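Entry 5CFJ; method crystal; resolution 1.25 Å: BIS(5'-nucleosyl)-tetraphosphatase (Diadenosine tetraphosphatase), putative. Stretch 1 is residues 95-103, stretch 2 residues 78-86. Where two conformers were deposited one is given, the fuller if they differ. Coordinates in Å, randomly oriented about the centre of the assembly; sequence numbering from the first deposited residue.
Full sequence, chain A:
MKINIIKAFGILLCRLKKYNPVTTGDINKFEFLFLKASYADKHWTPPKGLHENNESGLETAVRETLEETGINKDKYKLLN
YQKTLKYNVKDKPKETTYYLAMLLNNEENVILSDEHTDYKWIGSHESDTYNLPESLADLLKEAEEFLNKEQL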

ATOM      1  N   GLU A  95      -1.664 -12.729  -6.615  1.00 18.63           N
ATOM      2  CA  GLU A  95      -2.756 -12.215  -5.829  0.51 18.28           C
ATOM      3  C   GLU A  95      -2.187 -11.384  -4.694  1.00 16.04           C
ATOM      4  O   GLU A  95      -1.336 -11.874  -3.967  1.00 18.20           O
ATOM      5  CB  GLU A  95      -3.577 -13.375  -5.292  0.51 20.70           C
ATOM      6  CG  GLU A  95      -5.021 -13.093  -5.217  0.51 20.90           C
ATOM      7  CD  GLU A  95      -5.841 -14.346  -5.077  0.51 19.98           C
ATOM      8  OE1 GLU A  95      -5.621 -15.113  -4.111  0.51 21.36           O
ATOM      9  OE2 GLU A  95      -6.702 -14.564  -5.950  0.51 19.31           O
ATOM     10  N   THR A  96      -2.644 -10.146  -4.548  1.00 13.48           N
ATOM     11  CA  THR A  96      -2.186  -9.325  -3.439  1.00 13.27           C
ATOM     12  C   THR A  96      -3.391  -8.817  -2.673  1.00 11.57           C
ATOM     13  O   THR A  96      -4.314  -8.284  -3.268  1.00 12.33           O
ATOM     14  CB  THR A  96      -1.336  -8.145  -3.909  1.00 15.43           C
ATOM     15  OG1 THR A  96      -0.190  -8.648  -4.605  1.00 17.62           O
ATOM     16  CG2 THR A  96      -0.881  -7.326  -2.715  1.00 17.01           C
ATOM     17  N   THR A  97      -3.387  -9.008  -1.358  1.00 11.93           N
ATOM     18  CA  THR A  97      -4.454  -8.506  -0.512  1.00 11.47           C
ATOM     19  C   THR A  97      -3.959  -7.300   0.260  1.00 11.92           C
ATOM     20  O   THR A  97      -2.923  -7.373   0.922  1.00 12.40           O
ATOM     21  CB  THR A  97      -4.940  -9.577   0.453  1.00 12.72           C
ATOM     22  OG1 THR A  97      -5.424 -10.695  -0.298  1.00 13.25           O
ATOM     23  CG2 THR A  97      -6.060  -9.058   1.331  1.00 13.58           C
ATOM     24  N   TYR A  98      -4.681  -6.188   0.136  1.00 11.33           N
ATOM     25  CA  TYR A  98      -4.365  -4.962   0.857  1.00 10.98           C
ATOM     26  C   TYR A  98      -5.395  -4.716   1.945  1.00 10.69           C
ATOM     27  O   TYR A  98      -6.597  -4.866   1.711  1.00 12.17           O
ATOM     28  CB  TYR A  98      -4.330  -3.767  -0.089  1.00 12.31           C
ATOM     29  CG  TYR A  98      -3.194  -3.798  -1.071  1.00 12.34           C
ATOM     30  CD1 TYR A  98      -1.907  -3.439  -0.684  1.00 12.60           C
ATOM     31  CD2 TYR A  98      -3.398  -4.188  -2.395  1.00 13.88           C
ATOM     32  CE1 TYR A  98      -0.860  -3.456  -1.588  1.00 12.99           C
ATOM     33  CE2 TYR A  98      -2.358  -4.203  -3.302  1.00 14.33           C
ATOM     34  CZ  TYR A  98      -1.089  -3.845  -2.894  1.00 12.83           C
ATOM     35  OH  TYR A  98      -0.034  -3.855  -3.788  1.00 15.81           O
ATOM     36  N   TYR A  99      -4.905  -4.317   3.117  1.00 11.28           N
ATOM     37  CA  TYR A  99      -5.731  -3.975   4.273  1.00 11.80           C
ATOM     38  C   TYR A  99      -5.568  -2.487   4.513  1.00 11.12           C
ATOM     39  O   TYR A  99      -4.450  -2.013   4.664  1.00 11.92           O
ATOM     40  CB  TYR A  99      -5.300  -4.763   5.514  1.00 13.03           C
ATOM     41  CG  TYR A  99      -5.241  -6.264   5.296  1.00 13.15           C
ATOM     42  CD1 TYR A  99      -4.082  -6.864   4.825  1.00 13.54           C
ATOM     43  CD2 TYR A  99      -6.342  -7.071   5.541  1.00 14.97           C
ATOM     44  CE1 TYR A  99      -4.011  -8.227   4.616  1.00 14.54           C
ATOM     45  CE2 TYR A  99      -6.281  -8.446   5.332  1.00 14.90           C
ATOM     46  CZ  TYR A  99      -5.113  -9.005   4.863  1.00 14.85           C
ATOM     47  OH  TYR A  99      -5.028 -10.353   4.647  1.00 18.08           O
ATOM     48  N   LEU A 100      -6.666  -1.747   4.539  1.00 11.12           N
ATOM     49  CA  LEU A 100      -6.602  -0.300   4.718  1.00 10.72           C
ATOM     50  C   LEU A 100      -6.257   0.083   6.149  1.00 11.10           C
ATOM     51  O   LEU A 100      -6.791  -0.493   7.096  1.00 12.68           O
ATOM     52  CB  LEU A 100      -7.937   0.325   4.328  1.00 12.17           C
ATOM     53  CG  LEU A 100      -8.068   1.854   4.334  1.00 12.62           C
ATOM     54  CD1 LEU A 100      -7.162   2.510   3.298  1.00 14.00           C
ATOM     55  CD2 LEU A 100      -9.511   2.264   4.109  1.00 13.91           C
ATOM     56  N   ALA A 101      -5.379   1.064   6.310  1.00 11.00           N
ATOM     57  CA  ALA A 101      -5.076   1.599   7.634  1.00 11.86           C
ATOM     58  C   ALA A 101      -4.848   3.095   7.534  1.00 11.94           C
ATOM     59  O   ALA A 101      -4.341   3.572   6.520  1.00 12.73           O
ATOM     60  CB  ALA A 101      -3.856   0.917   8.228  1.00 13.71           C
ATOM     61  N   MET A 102      -5.224   3.834   8.571  1.00 12.37           N
ATOM     62  CA  MET A 102      -4.977   5.265   8.580  0.69 12.26           C
ATOM     63  C   MET A 102      -3.858   5.612   9.544  1.00 12.06           C
ATOM     64  O   MET A 102      -3.909   5.315  10.741  1.00 12.46           O
ATOM     65  CB  MET A 102      -6.234   6.045   8.942  0.69 13.53           C
ATOM     66  CG  MET A 102      -6.078   7.536   8.691  0.69 15.39           C
ATOM     67  SD  MET A 102      -7.535   8.460   9.195  0.69 20.88           S
ATOM     68  CE  MET A 102      -8.804   7.704   8.183  0.69 24.12           C
ATOM     69  N   LEU A 103      -2.830   6.239   8.992  1.00 12.16           N
ATOM     70  CA  LEU A 103      -1.712   6.713   9.772  1.00 12.72           C
ATOM     71  C   LEU A 103      -2.223   7.851  10.636  1.00 13.15           C
ATOM     72  O   LEU A 103      -2.836   8.786  10.132  1.00 15.08           O
ATOM     73  CB  LEU A 103      -0.589   7.169   8.854  1.00 15.15           C
ATOM     74  CG  LEU A 103       0.739   7.532   9.508  1.00 14.42           C
ATOM     75  CD1 LEU A 103       1.384   6.324  10.175  1.00 16.16           C
ATOM     76  CD2 LEU A 103       1.639   8.126   8.455  1.00 14.19           C
TER
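Stretch 2 (78-86) LLNYQKTLK

Residues 78-86 lie beside strand 95-103 as its antiparallel neighbour, a backbone-bonded pairing broken by a beta bulge, and together they illustrate how pairing continues across a corner in the neighbouring chain. The axes of strands 81-86 and 95-103 run at 163° and approach to 4.5 Å. Away from the bulge the ladder is regular: Thr96 pairs with Leu85 through Leu85 N to Thr96 O (2.8 Å) and Thr96 N to Leu85 O (2.9 Å), and Tyr98 pairs with Lys83 through Tyr98 N to Lys83 O (2.9 Å) and Lys83 N to Tyr98 O (3.0 Å). Between these lies the non-hydrogen-bonded pair Thr97 and Thr84, whose CA atoms are 4.1 Å apart; their side chains share a face, which lets the hydroxyls hydrogen-bond, OG1 to OG1, at 2.8 Å. On the other face, Leu85 CD1 meets the edge of the Tyr98 ring, 3.9 Å from CE2.

Stretch 2 turns a corner at Asn80, and the register shifts by two between Tyr99, opposite Gln82, and Ala101, opposite Leu78. Leu100 spans the irregularity: its N donates to Tyr81 O (2.9 Å), while its O accepts from Leu79 N (2.9 Å). A water also bridges Leu100 O and Leu79 O. Leu100 CD2 packs 3.9 Å from both Leu79 CD1 and Tyr81 CB, adding apolar contact at the bulge.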

ATOM      1  N   LEU A  78      -6.044   0.254  11.924  1.00 13.97           N
ATOM      2  CA  LEU A  78      -6.536  -0.671  10.918  1.00 15.04           C
ATOM      3  C   LEU A  78      -8.018  -0.426  10.716  1.00 14.73           C
ATOM      4  O   LEU A  78      -8.791  -0.403  11.674  1.00 18.08           O
ATOM      5  CB  LEU A  78      -6.260  -2.122  11.317  1.00 17.85           C
ATOM      6  CG  LEU A  78      -4.791  -2.553  11.297  1.00 20.39           C
ATOM      7  CD1 LEU A  78      -4.595  -3.842  12.083  1.00 23.95           C
ATOM      8  CD2 LEU A  78      -4.295  -2.719   9.872  1.00 19.81           C
ATOM      9  N   LEU A  79      -8.408  -0.226   9.468  1.00 13.45           N
ATOM     10  CA  LEU A  79      -9.805   0.035   9.149  1.00 13.34           C
ATOM     11  C   LEU A  79     -10.465  -1.187   8.541  1.00 13.12           C
ATOM     12  O   LEU A  79      -9.801  -2.123   8.091  1.00 14.33           O
ATOM     13  CB  LEU A  79      -9.927   1.224   8.194  1.00 14.45           C
ATOM     14  CG  LEU A  79      -9.286   2.507   8.731  1.00 15.29           C
ATOM     15  CD1 LEU A  79      -9.401   3.625   7.709  1.00 16.31           C
ATOM     16  CD2 LEU A  79      -9.903   2.928  10.064  1.00 19.43           C
ATOM     17  N   ASN A  80     -11.788  -1.168   8.512  1.00 13.69           N
ATOM     18  CA  ASN A  80     -12.553  -2.314   8.054  1.00 14.09           C
ATOM     19  C   ASN A  80     -12.704  -2.365   6.531  1.00 12.97           C
ATOM     20  O   ASN A  80     -13.813  -2.434   6.002  1.00 14.29           O
ATOM     21  CB  ASN A  80     -13.923  -2.302   8.713  1.00 15.71           C
ATOM     22  CG  ASN A  80     -14.690  -3.548   8.431  1.00 17.84           C
ATOM     23  OD1 ASN A  80     -14.106  -4.634   8.374  1.00 18.46           O
ATOM     24  ND2 ASN A  80     -15.995  -3.414   8.215  1.00 18.38           N
ATOM     25  N   TYR A  81     -11.583  -2.333   5.825  1.00 13.66           N
ATOM     26  CA  TYR A  81     -11.588  -2.407   4.374  1.00 13.13           C
ATOM     27  C   TYR A  81     -10.415  -3.252   3.918  1.00 13.12           C
ATOM     28  O   TYR A  81      -9.284  -3.033   4.341  1.00 13.36           O
ATOM     29  CB  TYR A  81     -11.510  -1.010   3.740  1.00 15.08           C
ATOM     30  CG  TYR A  81     -11.461  -1.046   2.231  1.00 15.91           C
ATOM     31  CD1 TYR A  81     -10.256  -1.218   1.559  1.00 17.01           C
ATOM     32  CD2 TYR A  81     -12.613  -0.932   1.477  1.00 19.67           C
ATOM     33  CE1 TYR A  81     -10.198  -1.280   0.174  1.00 19.28           C
ATOM     34  CE2 TYR A  81     -12.568  -0.992   0.090  1.00 21.30           C
ATOM     35  CZ  TYR A  81     -11.354  -1.162  -0.552  1.00 21.64           C
ATOM     36  OH  TYR A  81     -11.296  -1.221  -1.921  1.00 24.69           O
ATOM     37  N   GLN A  82     -10.683  -4.210   3.044  1.00 13.85           N
ATOM     38  CA  GLN A  82      -9.621  -4.970   2.396  1.00 13.79           C
ATOM     39  C   GLN A  82     -10.034  -5.298   0.979  1.00 13.04           C
ATOM     40  O   GLN A  82     -11.227  -5.367   0.663  1.00 14.53           O
ATOM     41  CB  GLN A  82      -9.310  -6.254   3.155  1.00 16.49           C
ATOM     42  CG  GLN A  82     -10.462  -7.238   3.150  1.00 18.06           C
ATOM     43  CD  GLN A  82     -10.097  -8.574   3.765  1.00 21.67           C
ATOM     44  OE1 GLN A  82     -10.010  -9.588   3.069  1.00 23.96           O
ATOM     45  NE2 GLN A  82      -9.900  -8.587   5.078  1.00 23.12           N
ATOM     46  N   LYS A  83      -9.049  -5.498   0.118  1.00 12.72           N
ATOM     47  CA  LYS A  83      -9.349  -5.938  -1.235  1.00 13.12           C
ATOM     48  C   LYS A  83      -8.230  -6.808  -1.749  1.00 11.59           C
ATOM     49  O   LYS A  83      -7.049  -6.513  -1.547  1.00 12.42           O
ATOM     50  CB  LYS A  83      -9.573  -4.757  -2.186  1.00 15.48           C
ATOM     51  CG  LYS A  83     -10.121  -5.197  -3.559  1.00 20.46           C
ATOM     52  CD  LYS A  83     -10.435  -4.048  -4.502  1.00 24.05           C
ATOM     53  CE  LYS A  83     -11.057  -4.592  -5.784  1.00 27.41           C
ATOM     54  NZ  LYS A  83     -11.402  -3.528  -6.769  1.00 30.51           N
ATOM     55  N   THR A  84      -8.613  -7.869  -2.445  1.00 11.59           N
ATOM     56  CA  THR A  84      -7.666  -8.756  -3.089  1.00 12.01           C
ATOM     57  C   THR A  84      -7.652  -8.462  -4.585  1.00 12.44           C
ATOM     58  O   THR A  84      -8.691  -8.435  -5.241  1.00 14.35           O
ATOM     59  CB  THR A  84      -8.021 -10.215  -2.815  1.00 13.14           C
ATOM     60  OG1 THR A  84      -7.966 -10.447  -1.401  1.00 13.48           O
ATOM     61  CG2 THR A  84      -7.048 -11.136  -3.485  1.00 14.27           C
ATOM     62  N   LEU A  85      -6.461  -8.213  -5.106  1.00 12.72           N
ATOM     63  CA  LEU A  85      -6.237  -7.975  -6.523  1.00 13.24           C
ATOM     64  C   LEU A  85      -5.575  -9.185  -7.127  1.00 13.79           C
ATOM     65  O   LEU A  85      -4.559  -9.633  -6.636  1.00 15.25           O
ATOM     66  CB  LEU A  85      -5.338  -6.754  -6.732  1.00 13.69           C
ATOM     67  CG  LEU A  85      -5.735  -5.458  -6.038  1.00 15.75           C
ATOM     68  CD1 LEU A  85      -4.765  -4.346  -6.402  1.00 17.70           C
ATOM     69  CD2 LEU A  85      -7.161  -5.071  -6.386  1.00 19.11           C
ATOM     70  N   LYS A  86      -6.141  -9.706  -8.202  1.00 15.89           N
ATOM     71  CA  LYS A  86      -5.502 -10.787  -8.932  1.00 17.61           C
ATOM     72  C   LYS A  86      -5.071 -10.274 -10.292  1.00 18.89           C
ATOM     73  O   LYS A  86      -5.856  -9.663 -11.016  1.00 20.10           O
ATOM     74  CB  LYS A  86      -6.426 -11.990  -9.082  1.00 18.56           C
ATOM     75  CG  LYS A  86      -5.740 -13.100  -9.856  1.00 20.91           C
ATOM     76  CD  LYS A  86      -6.451 -14.413  -9.749  1.00 21.16           C
ATOM     77  CE  LYS A  86      -5.591 -15.514 -10.343  1.00 23.50           C
ATOM     78  NZ  LYS A  86      -6.257 -16.831 -10.246  1.00 24.42           N
TER
HETATM   79  O   HOH W   1      -7.290  -3.179   7.990  1.00 24.25           O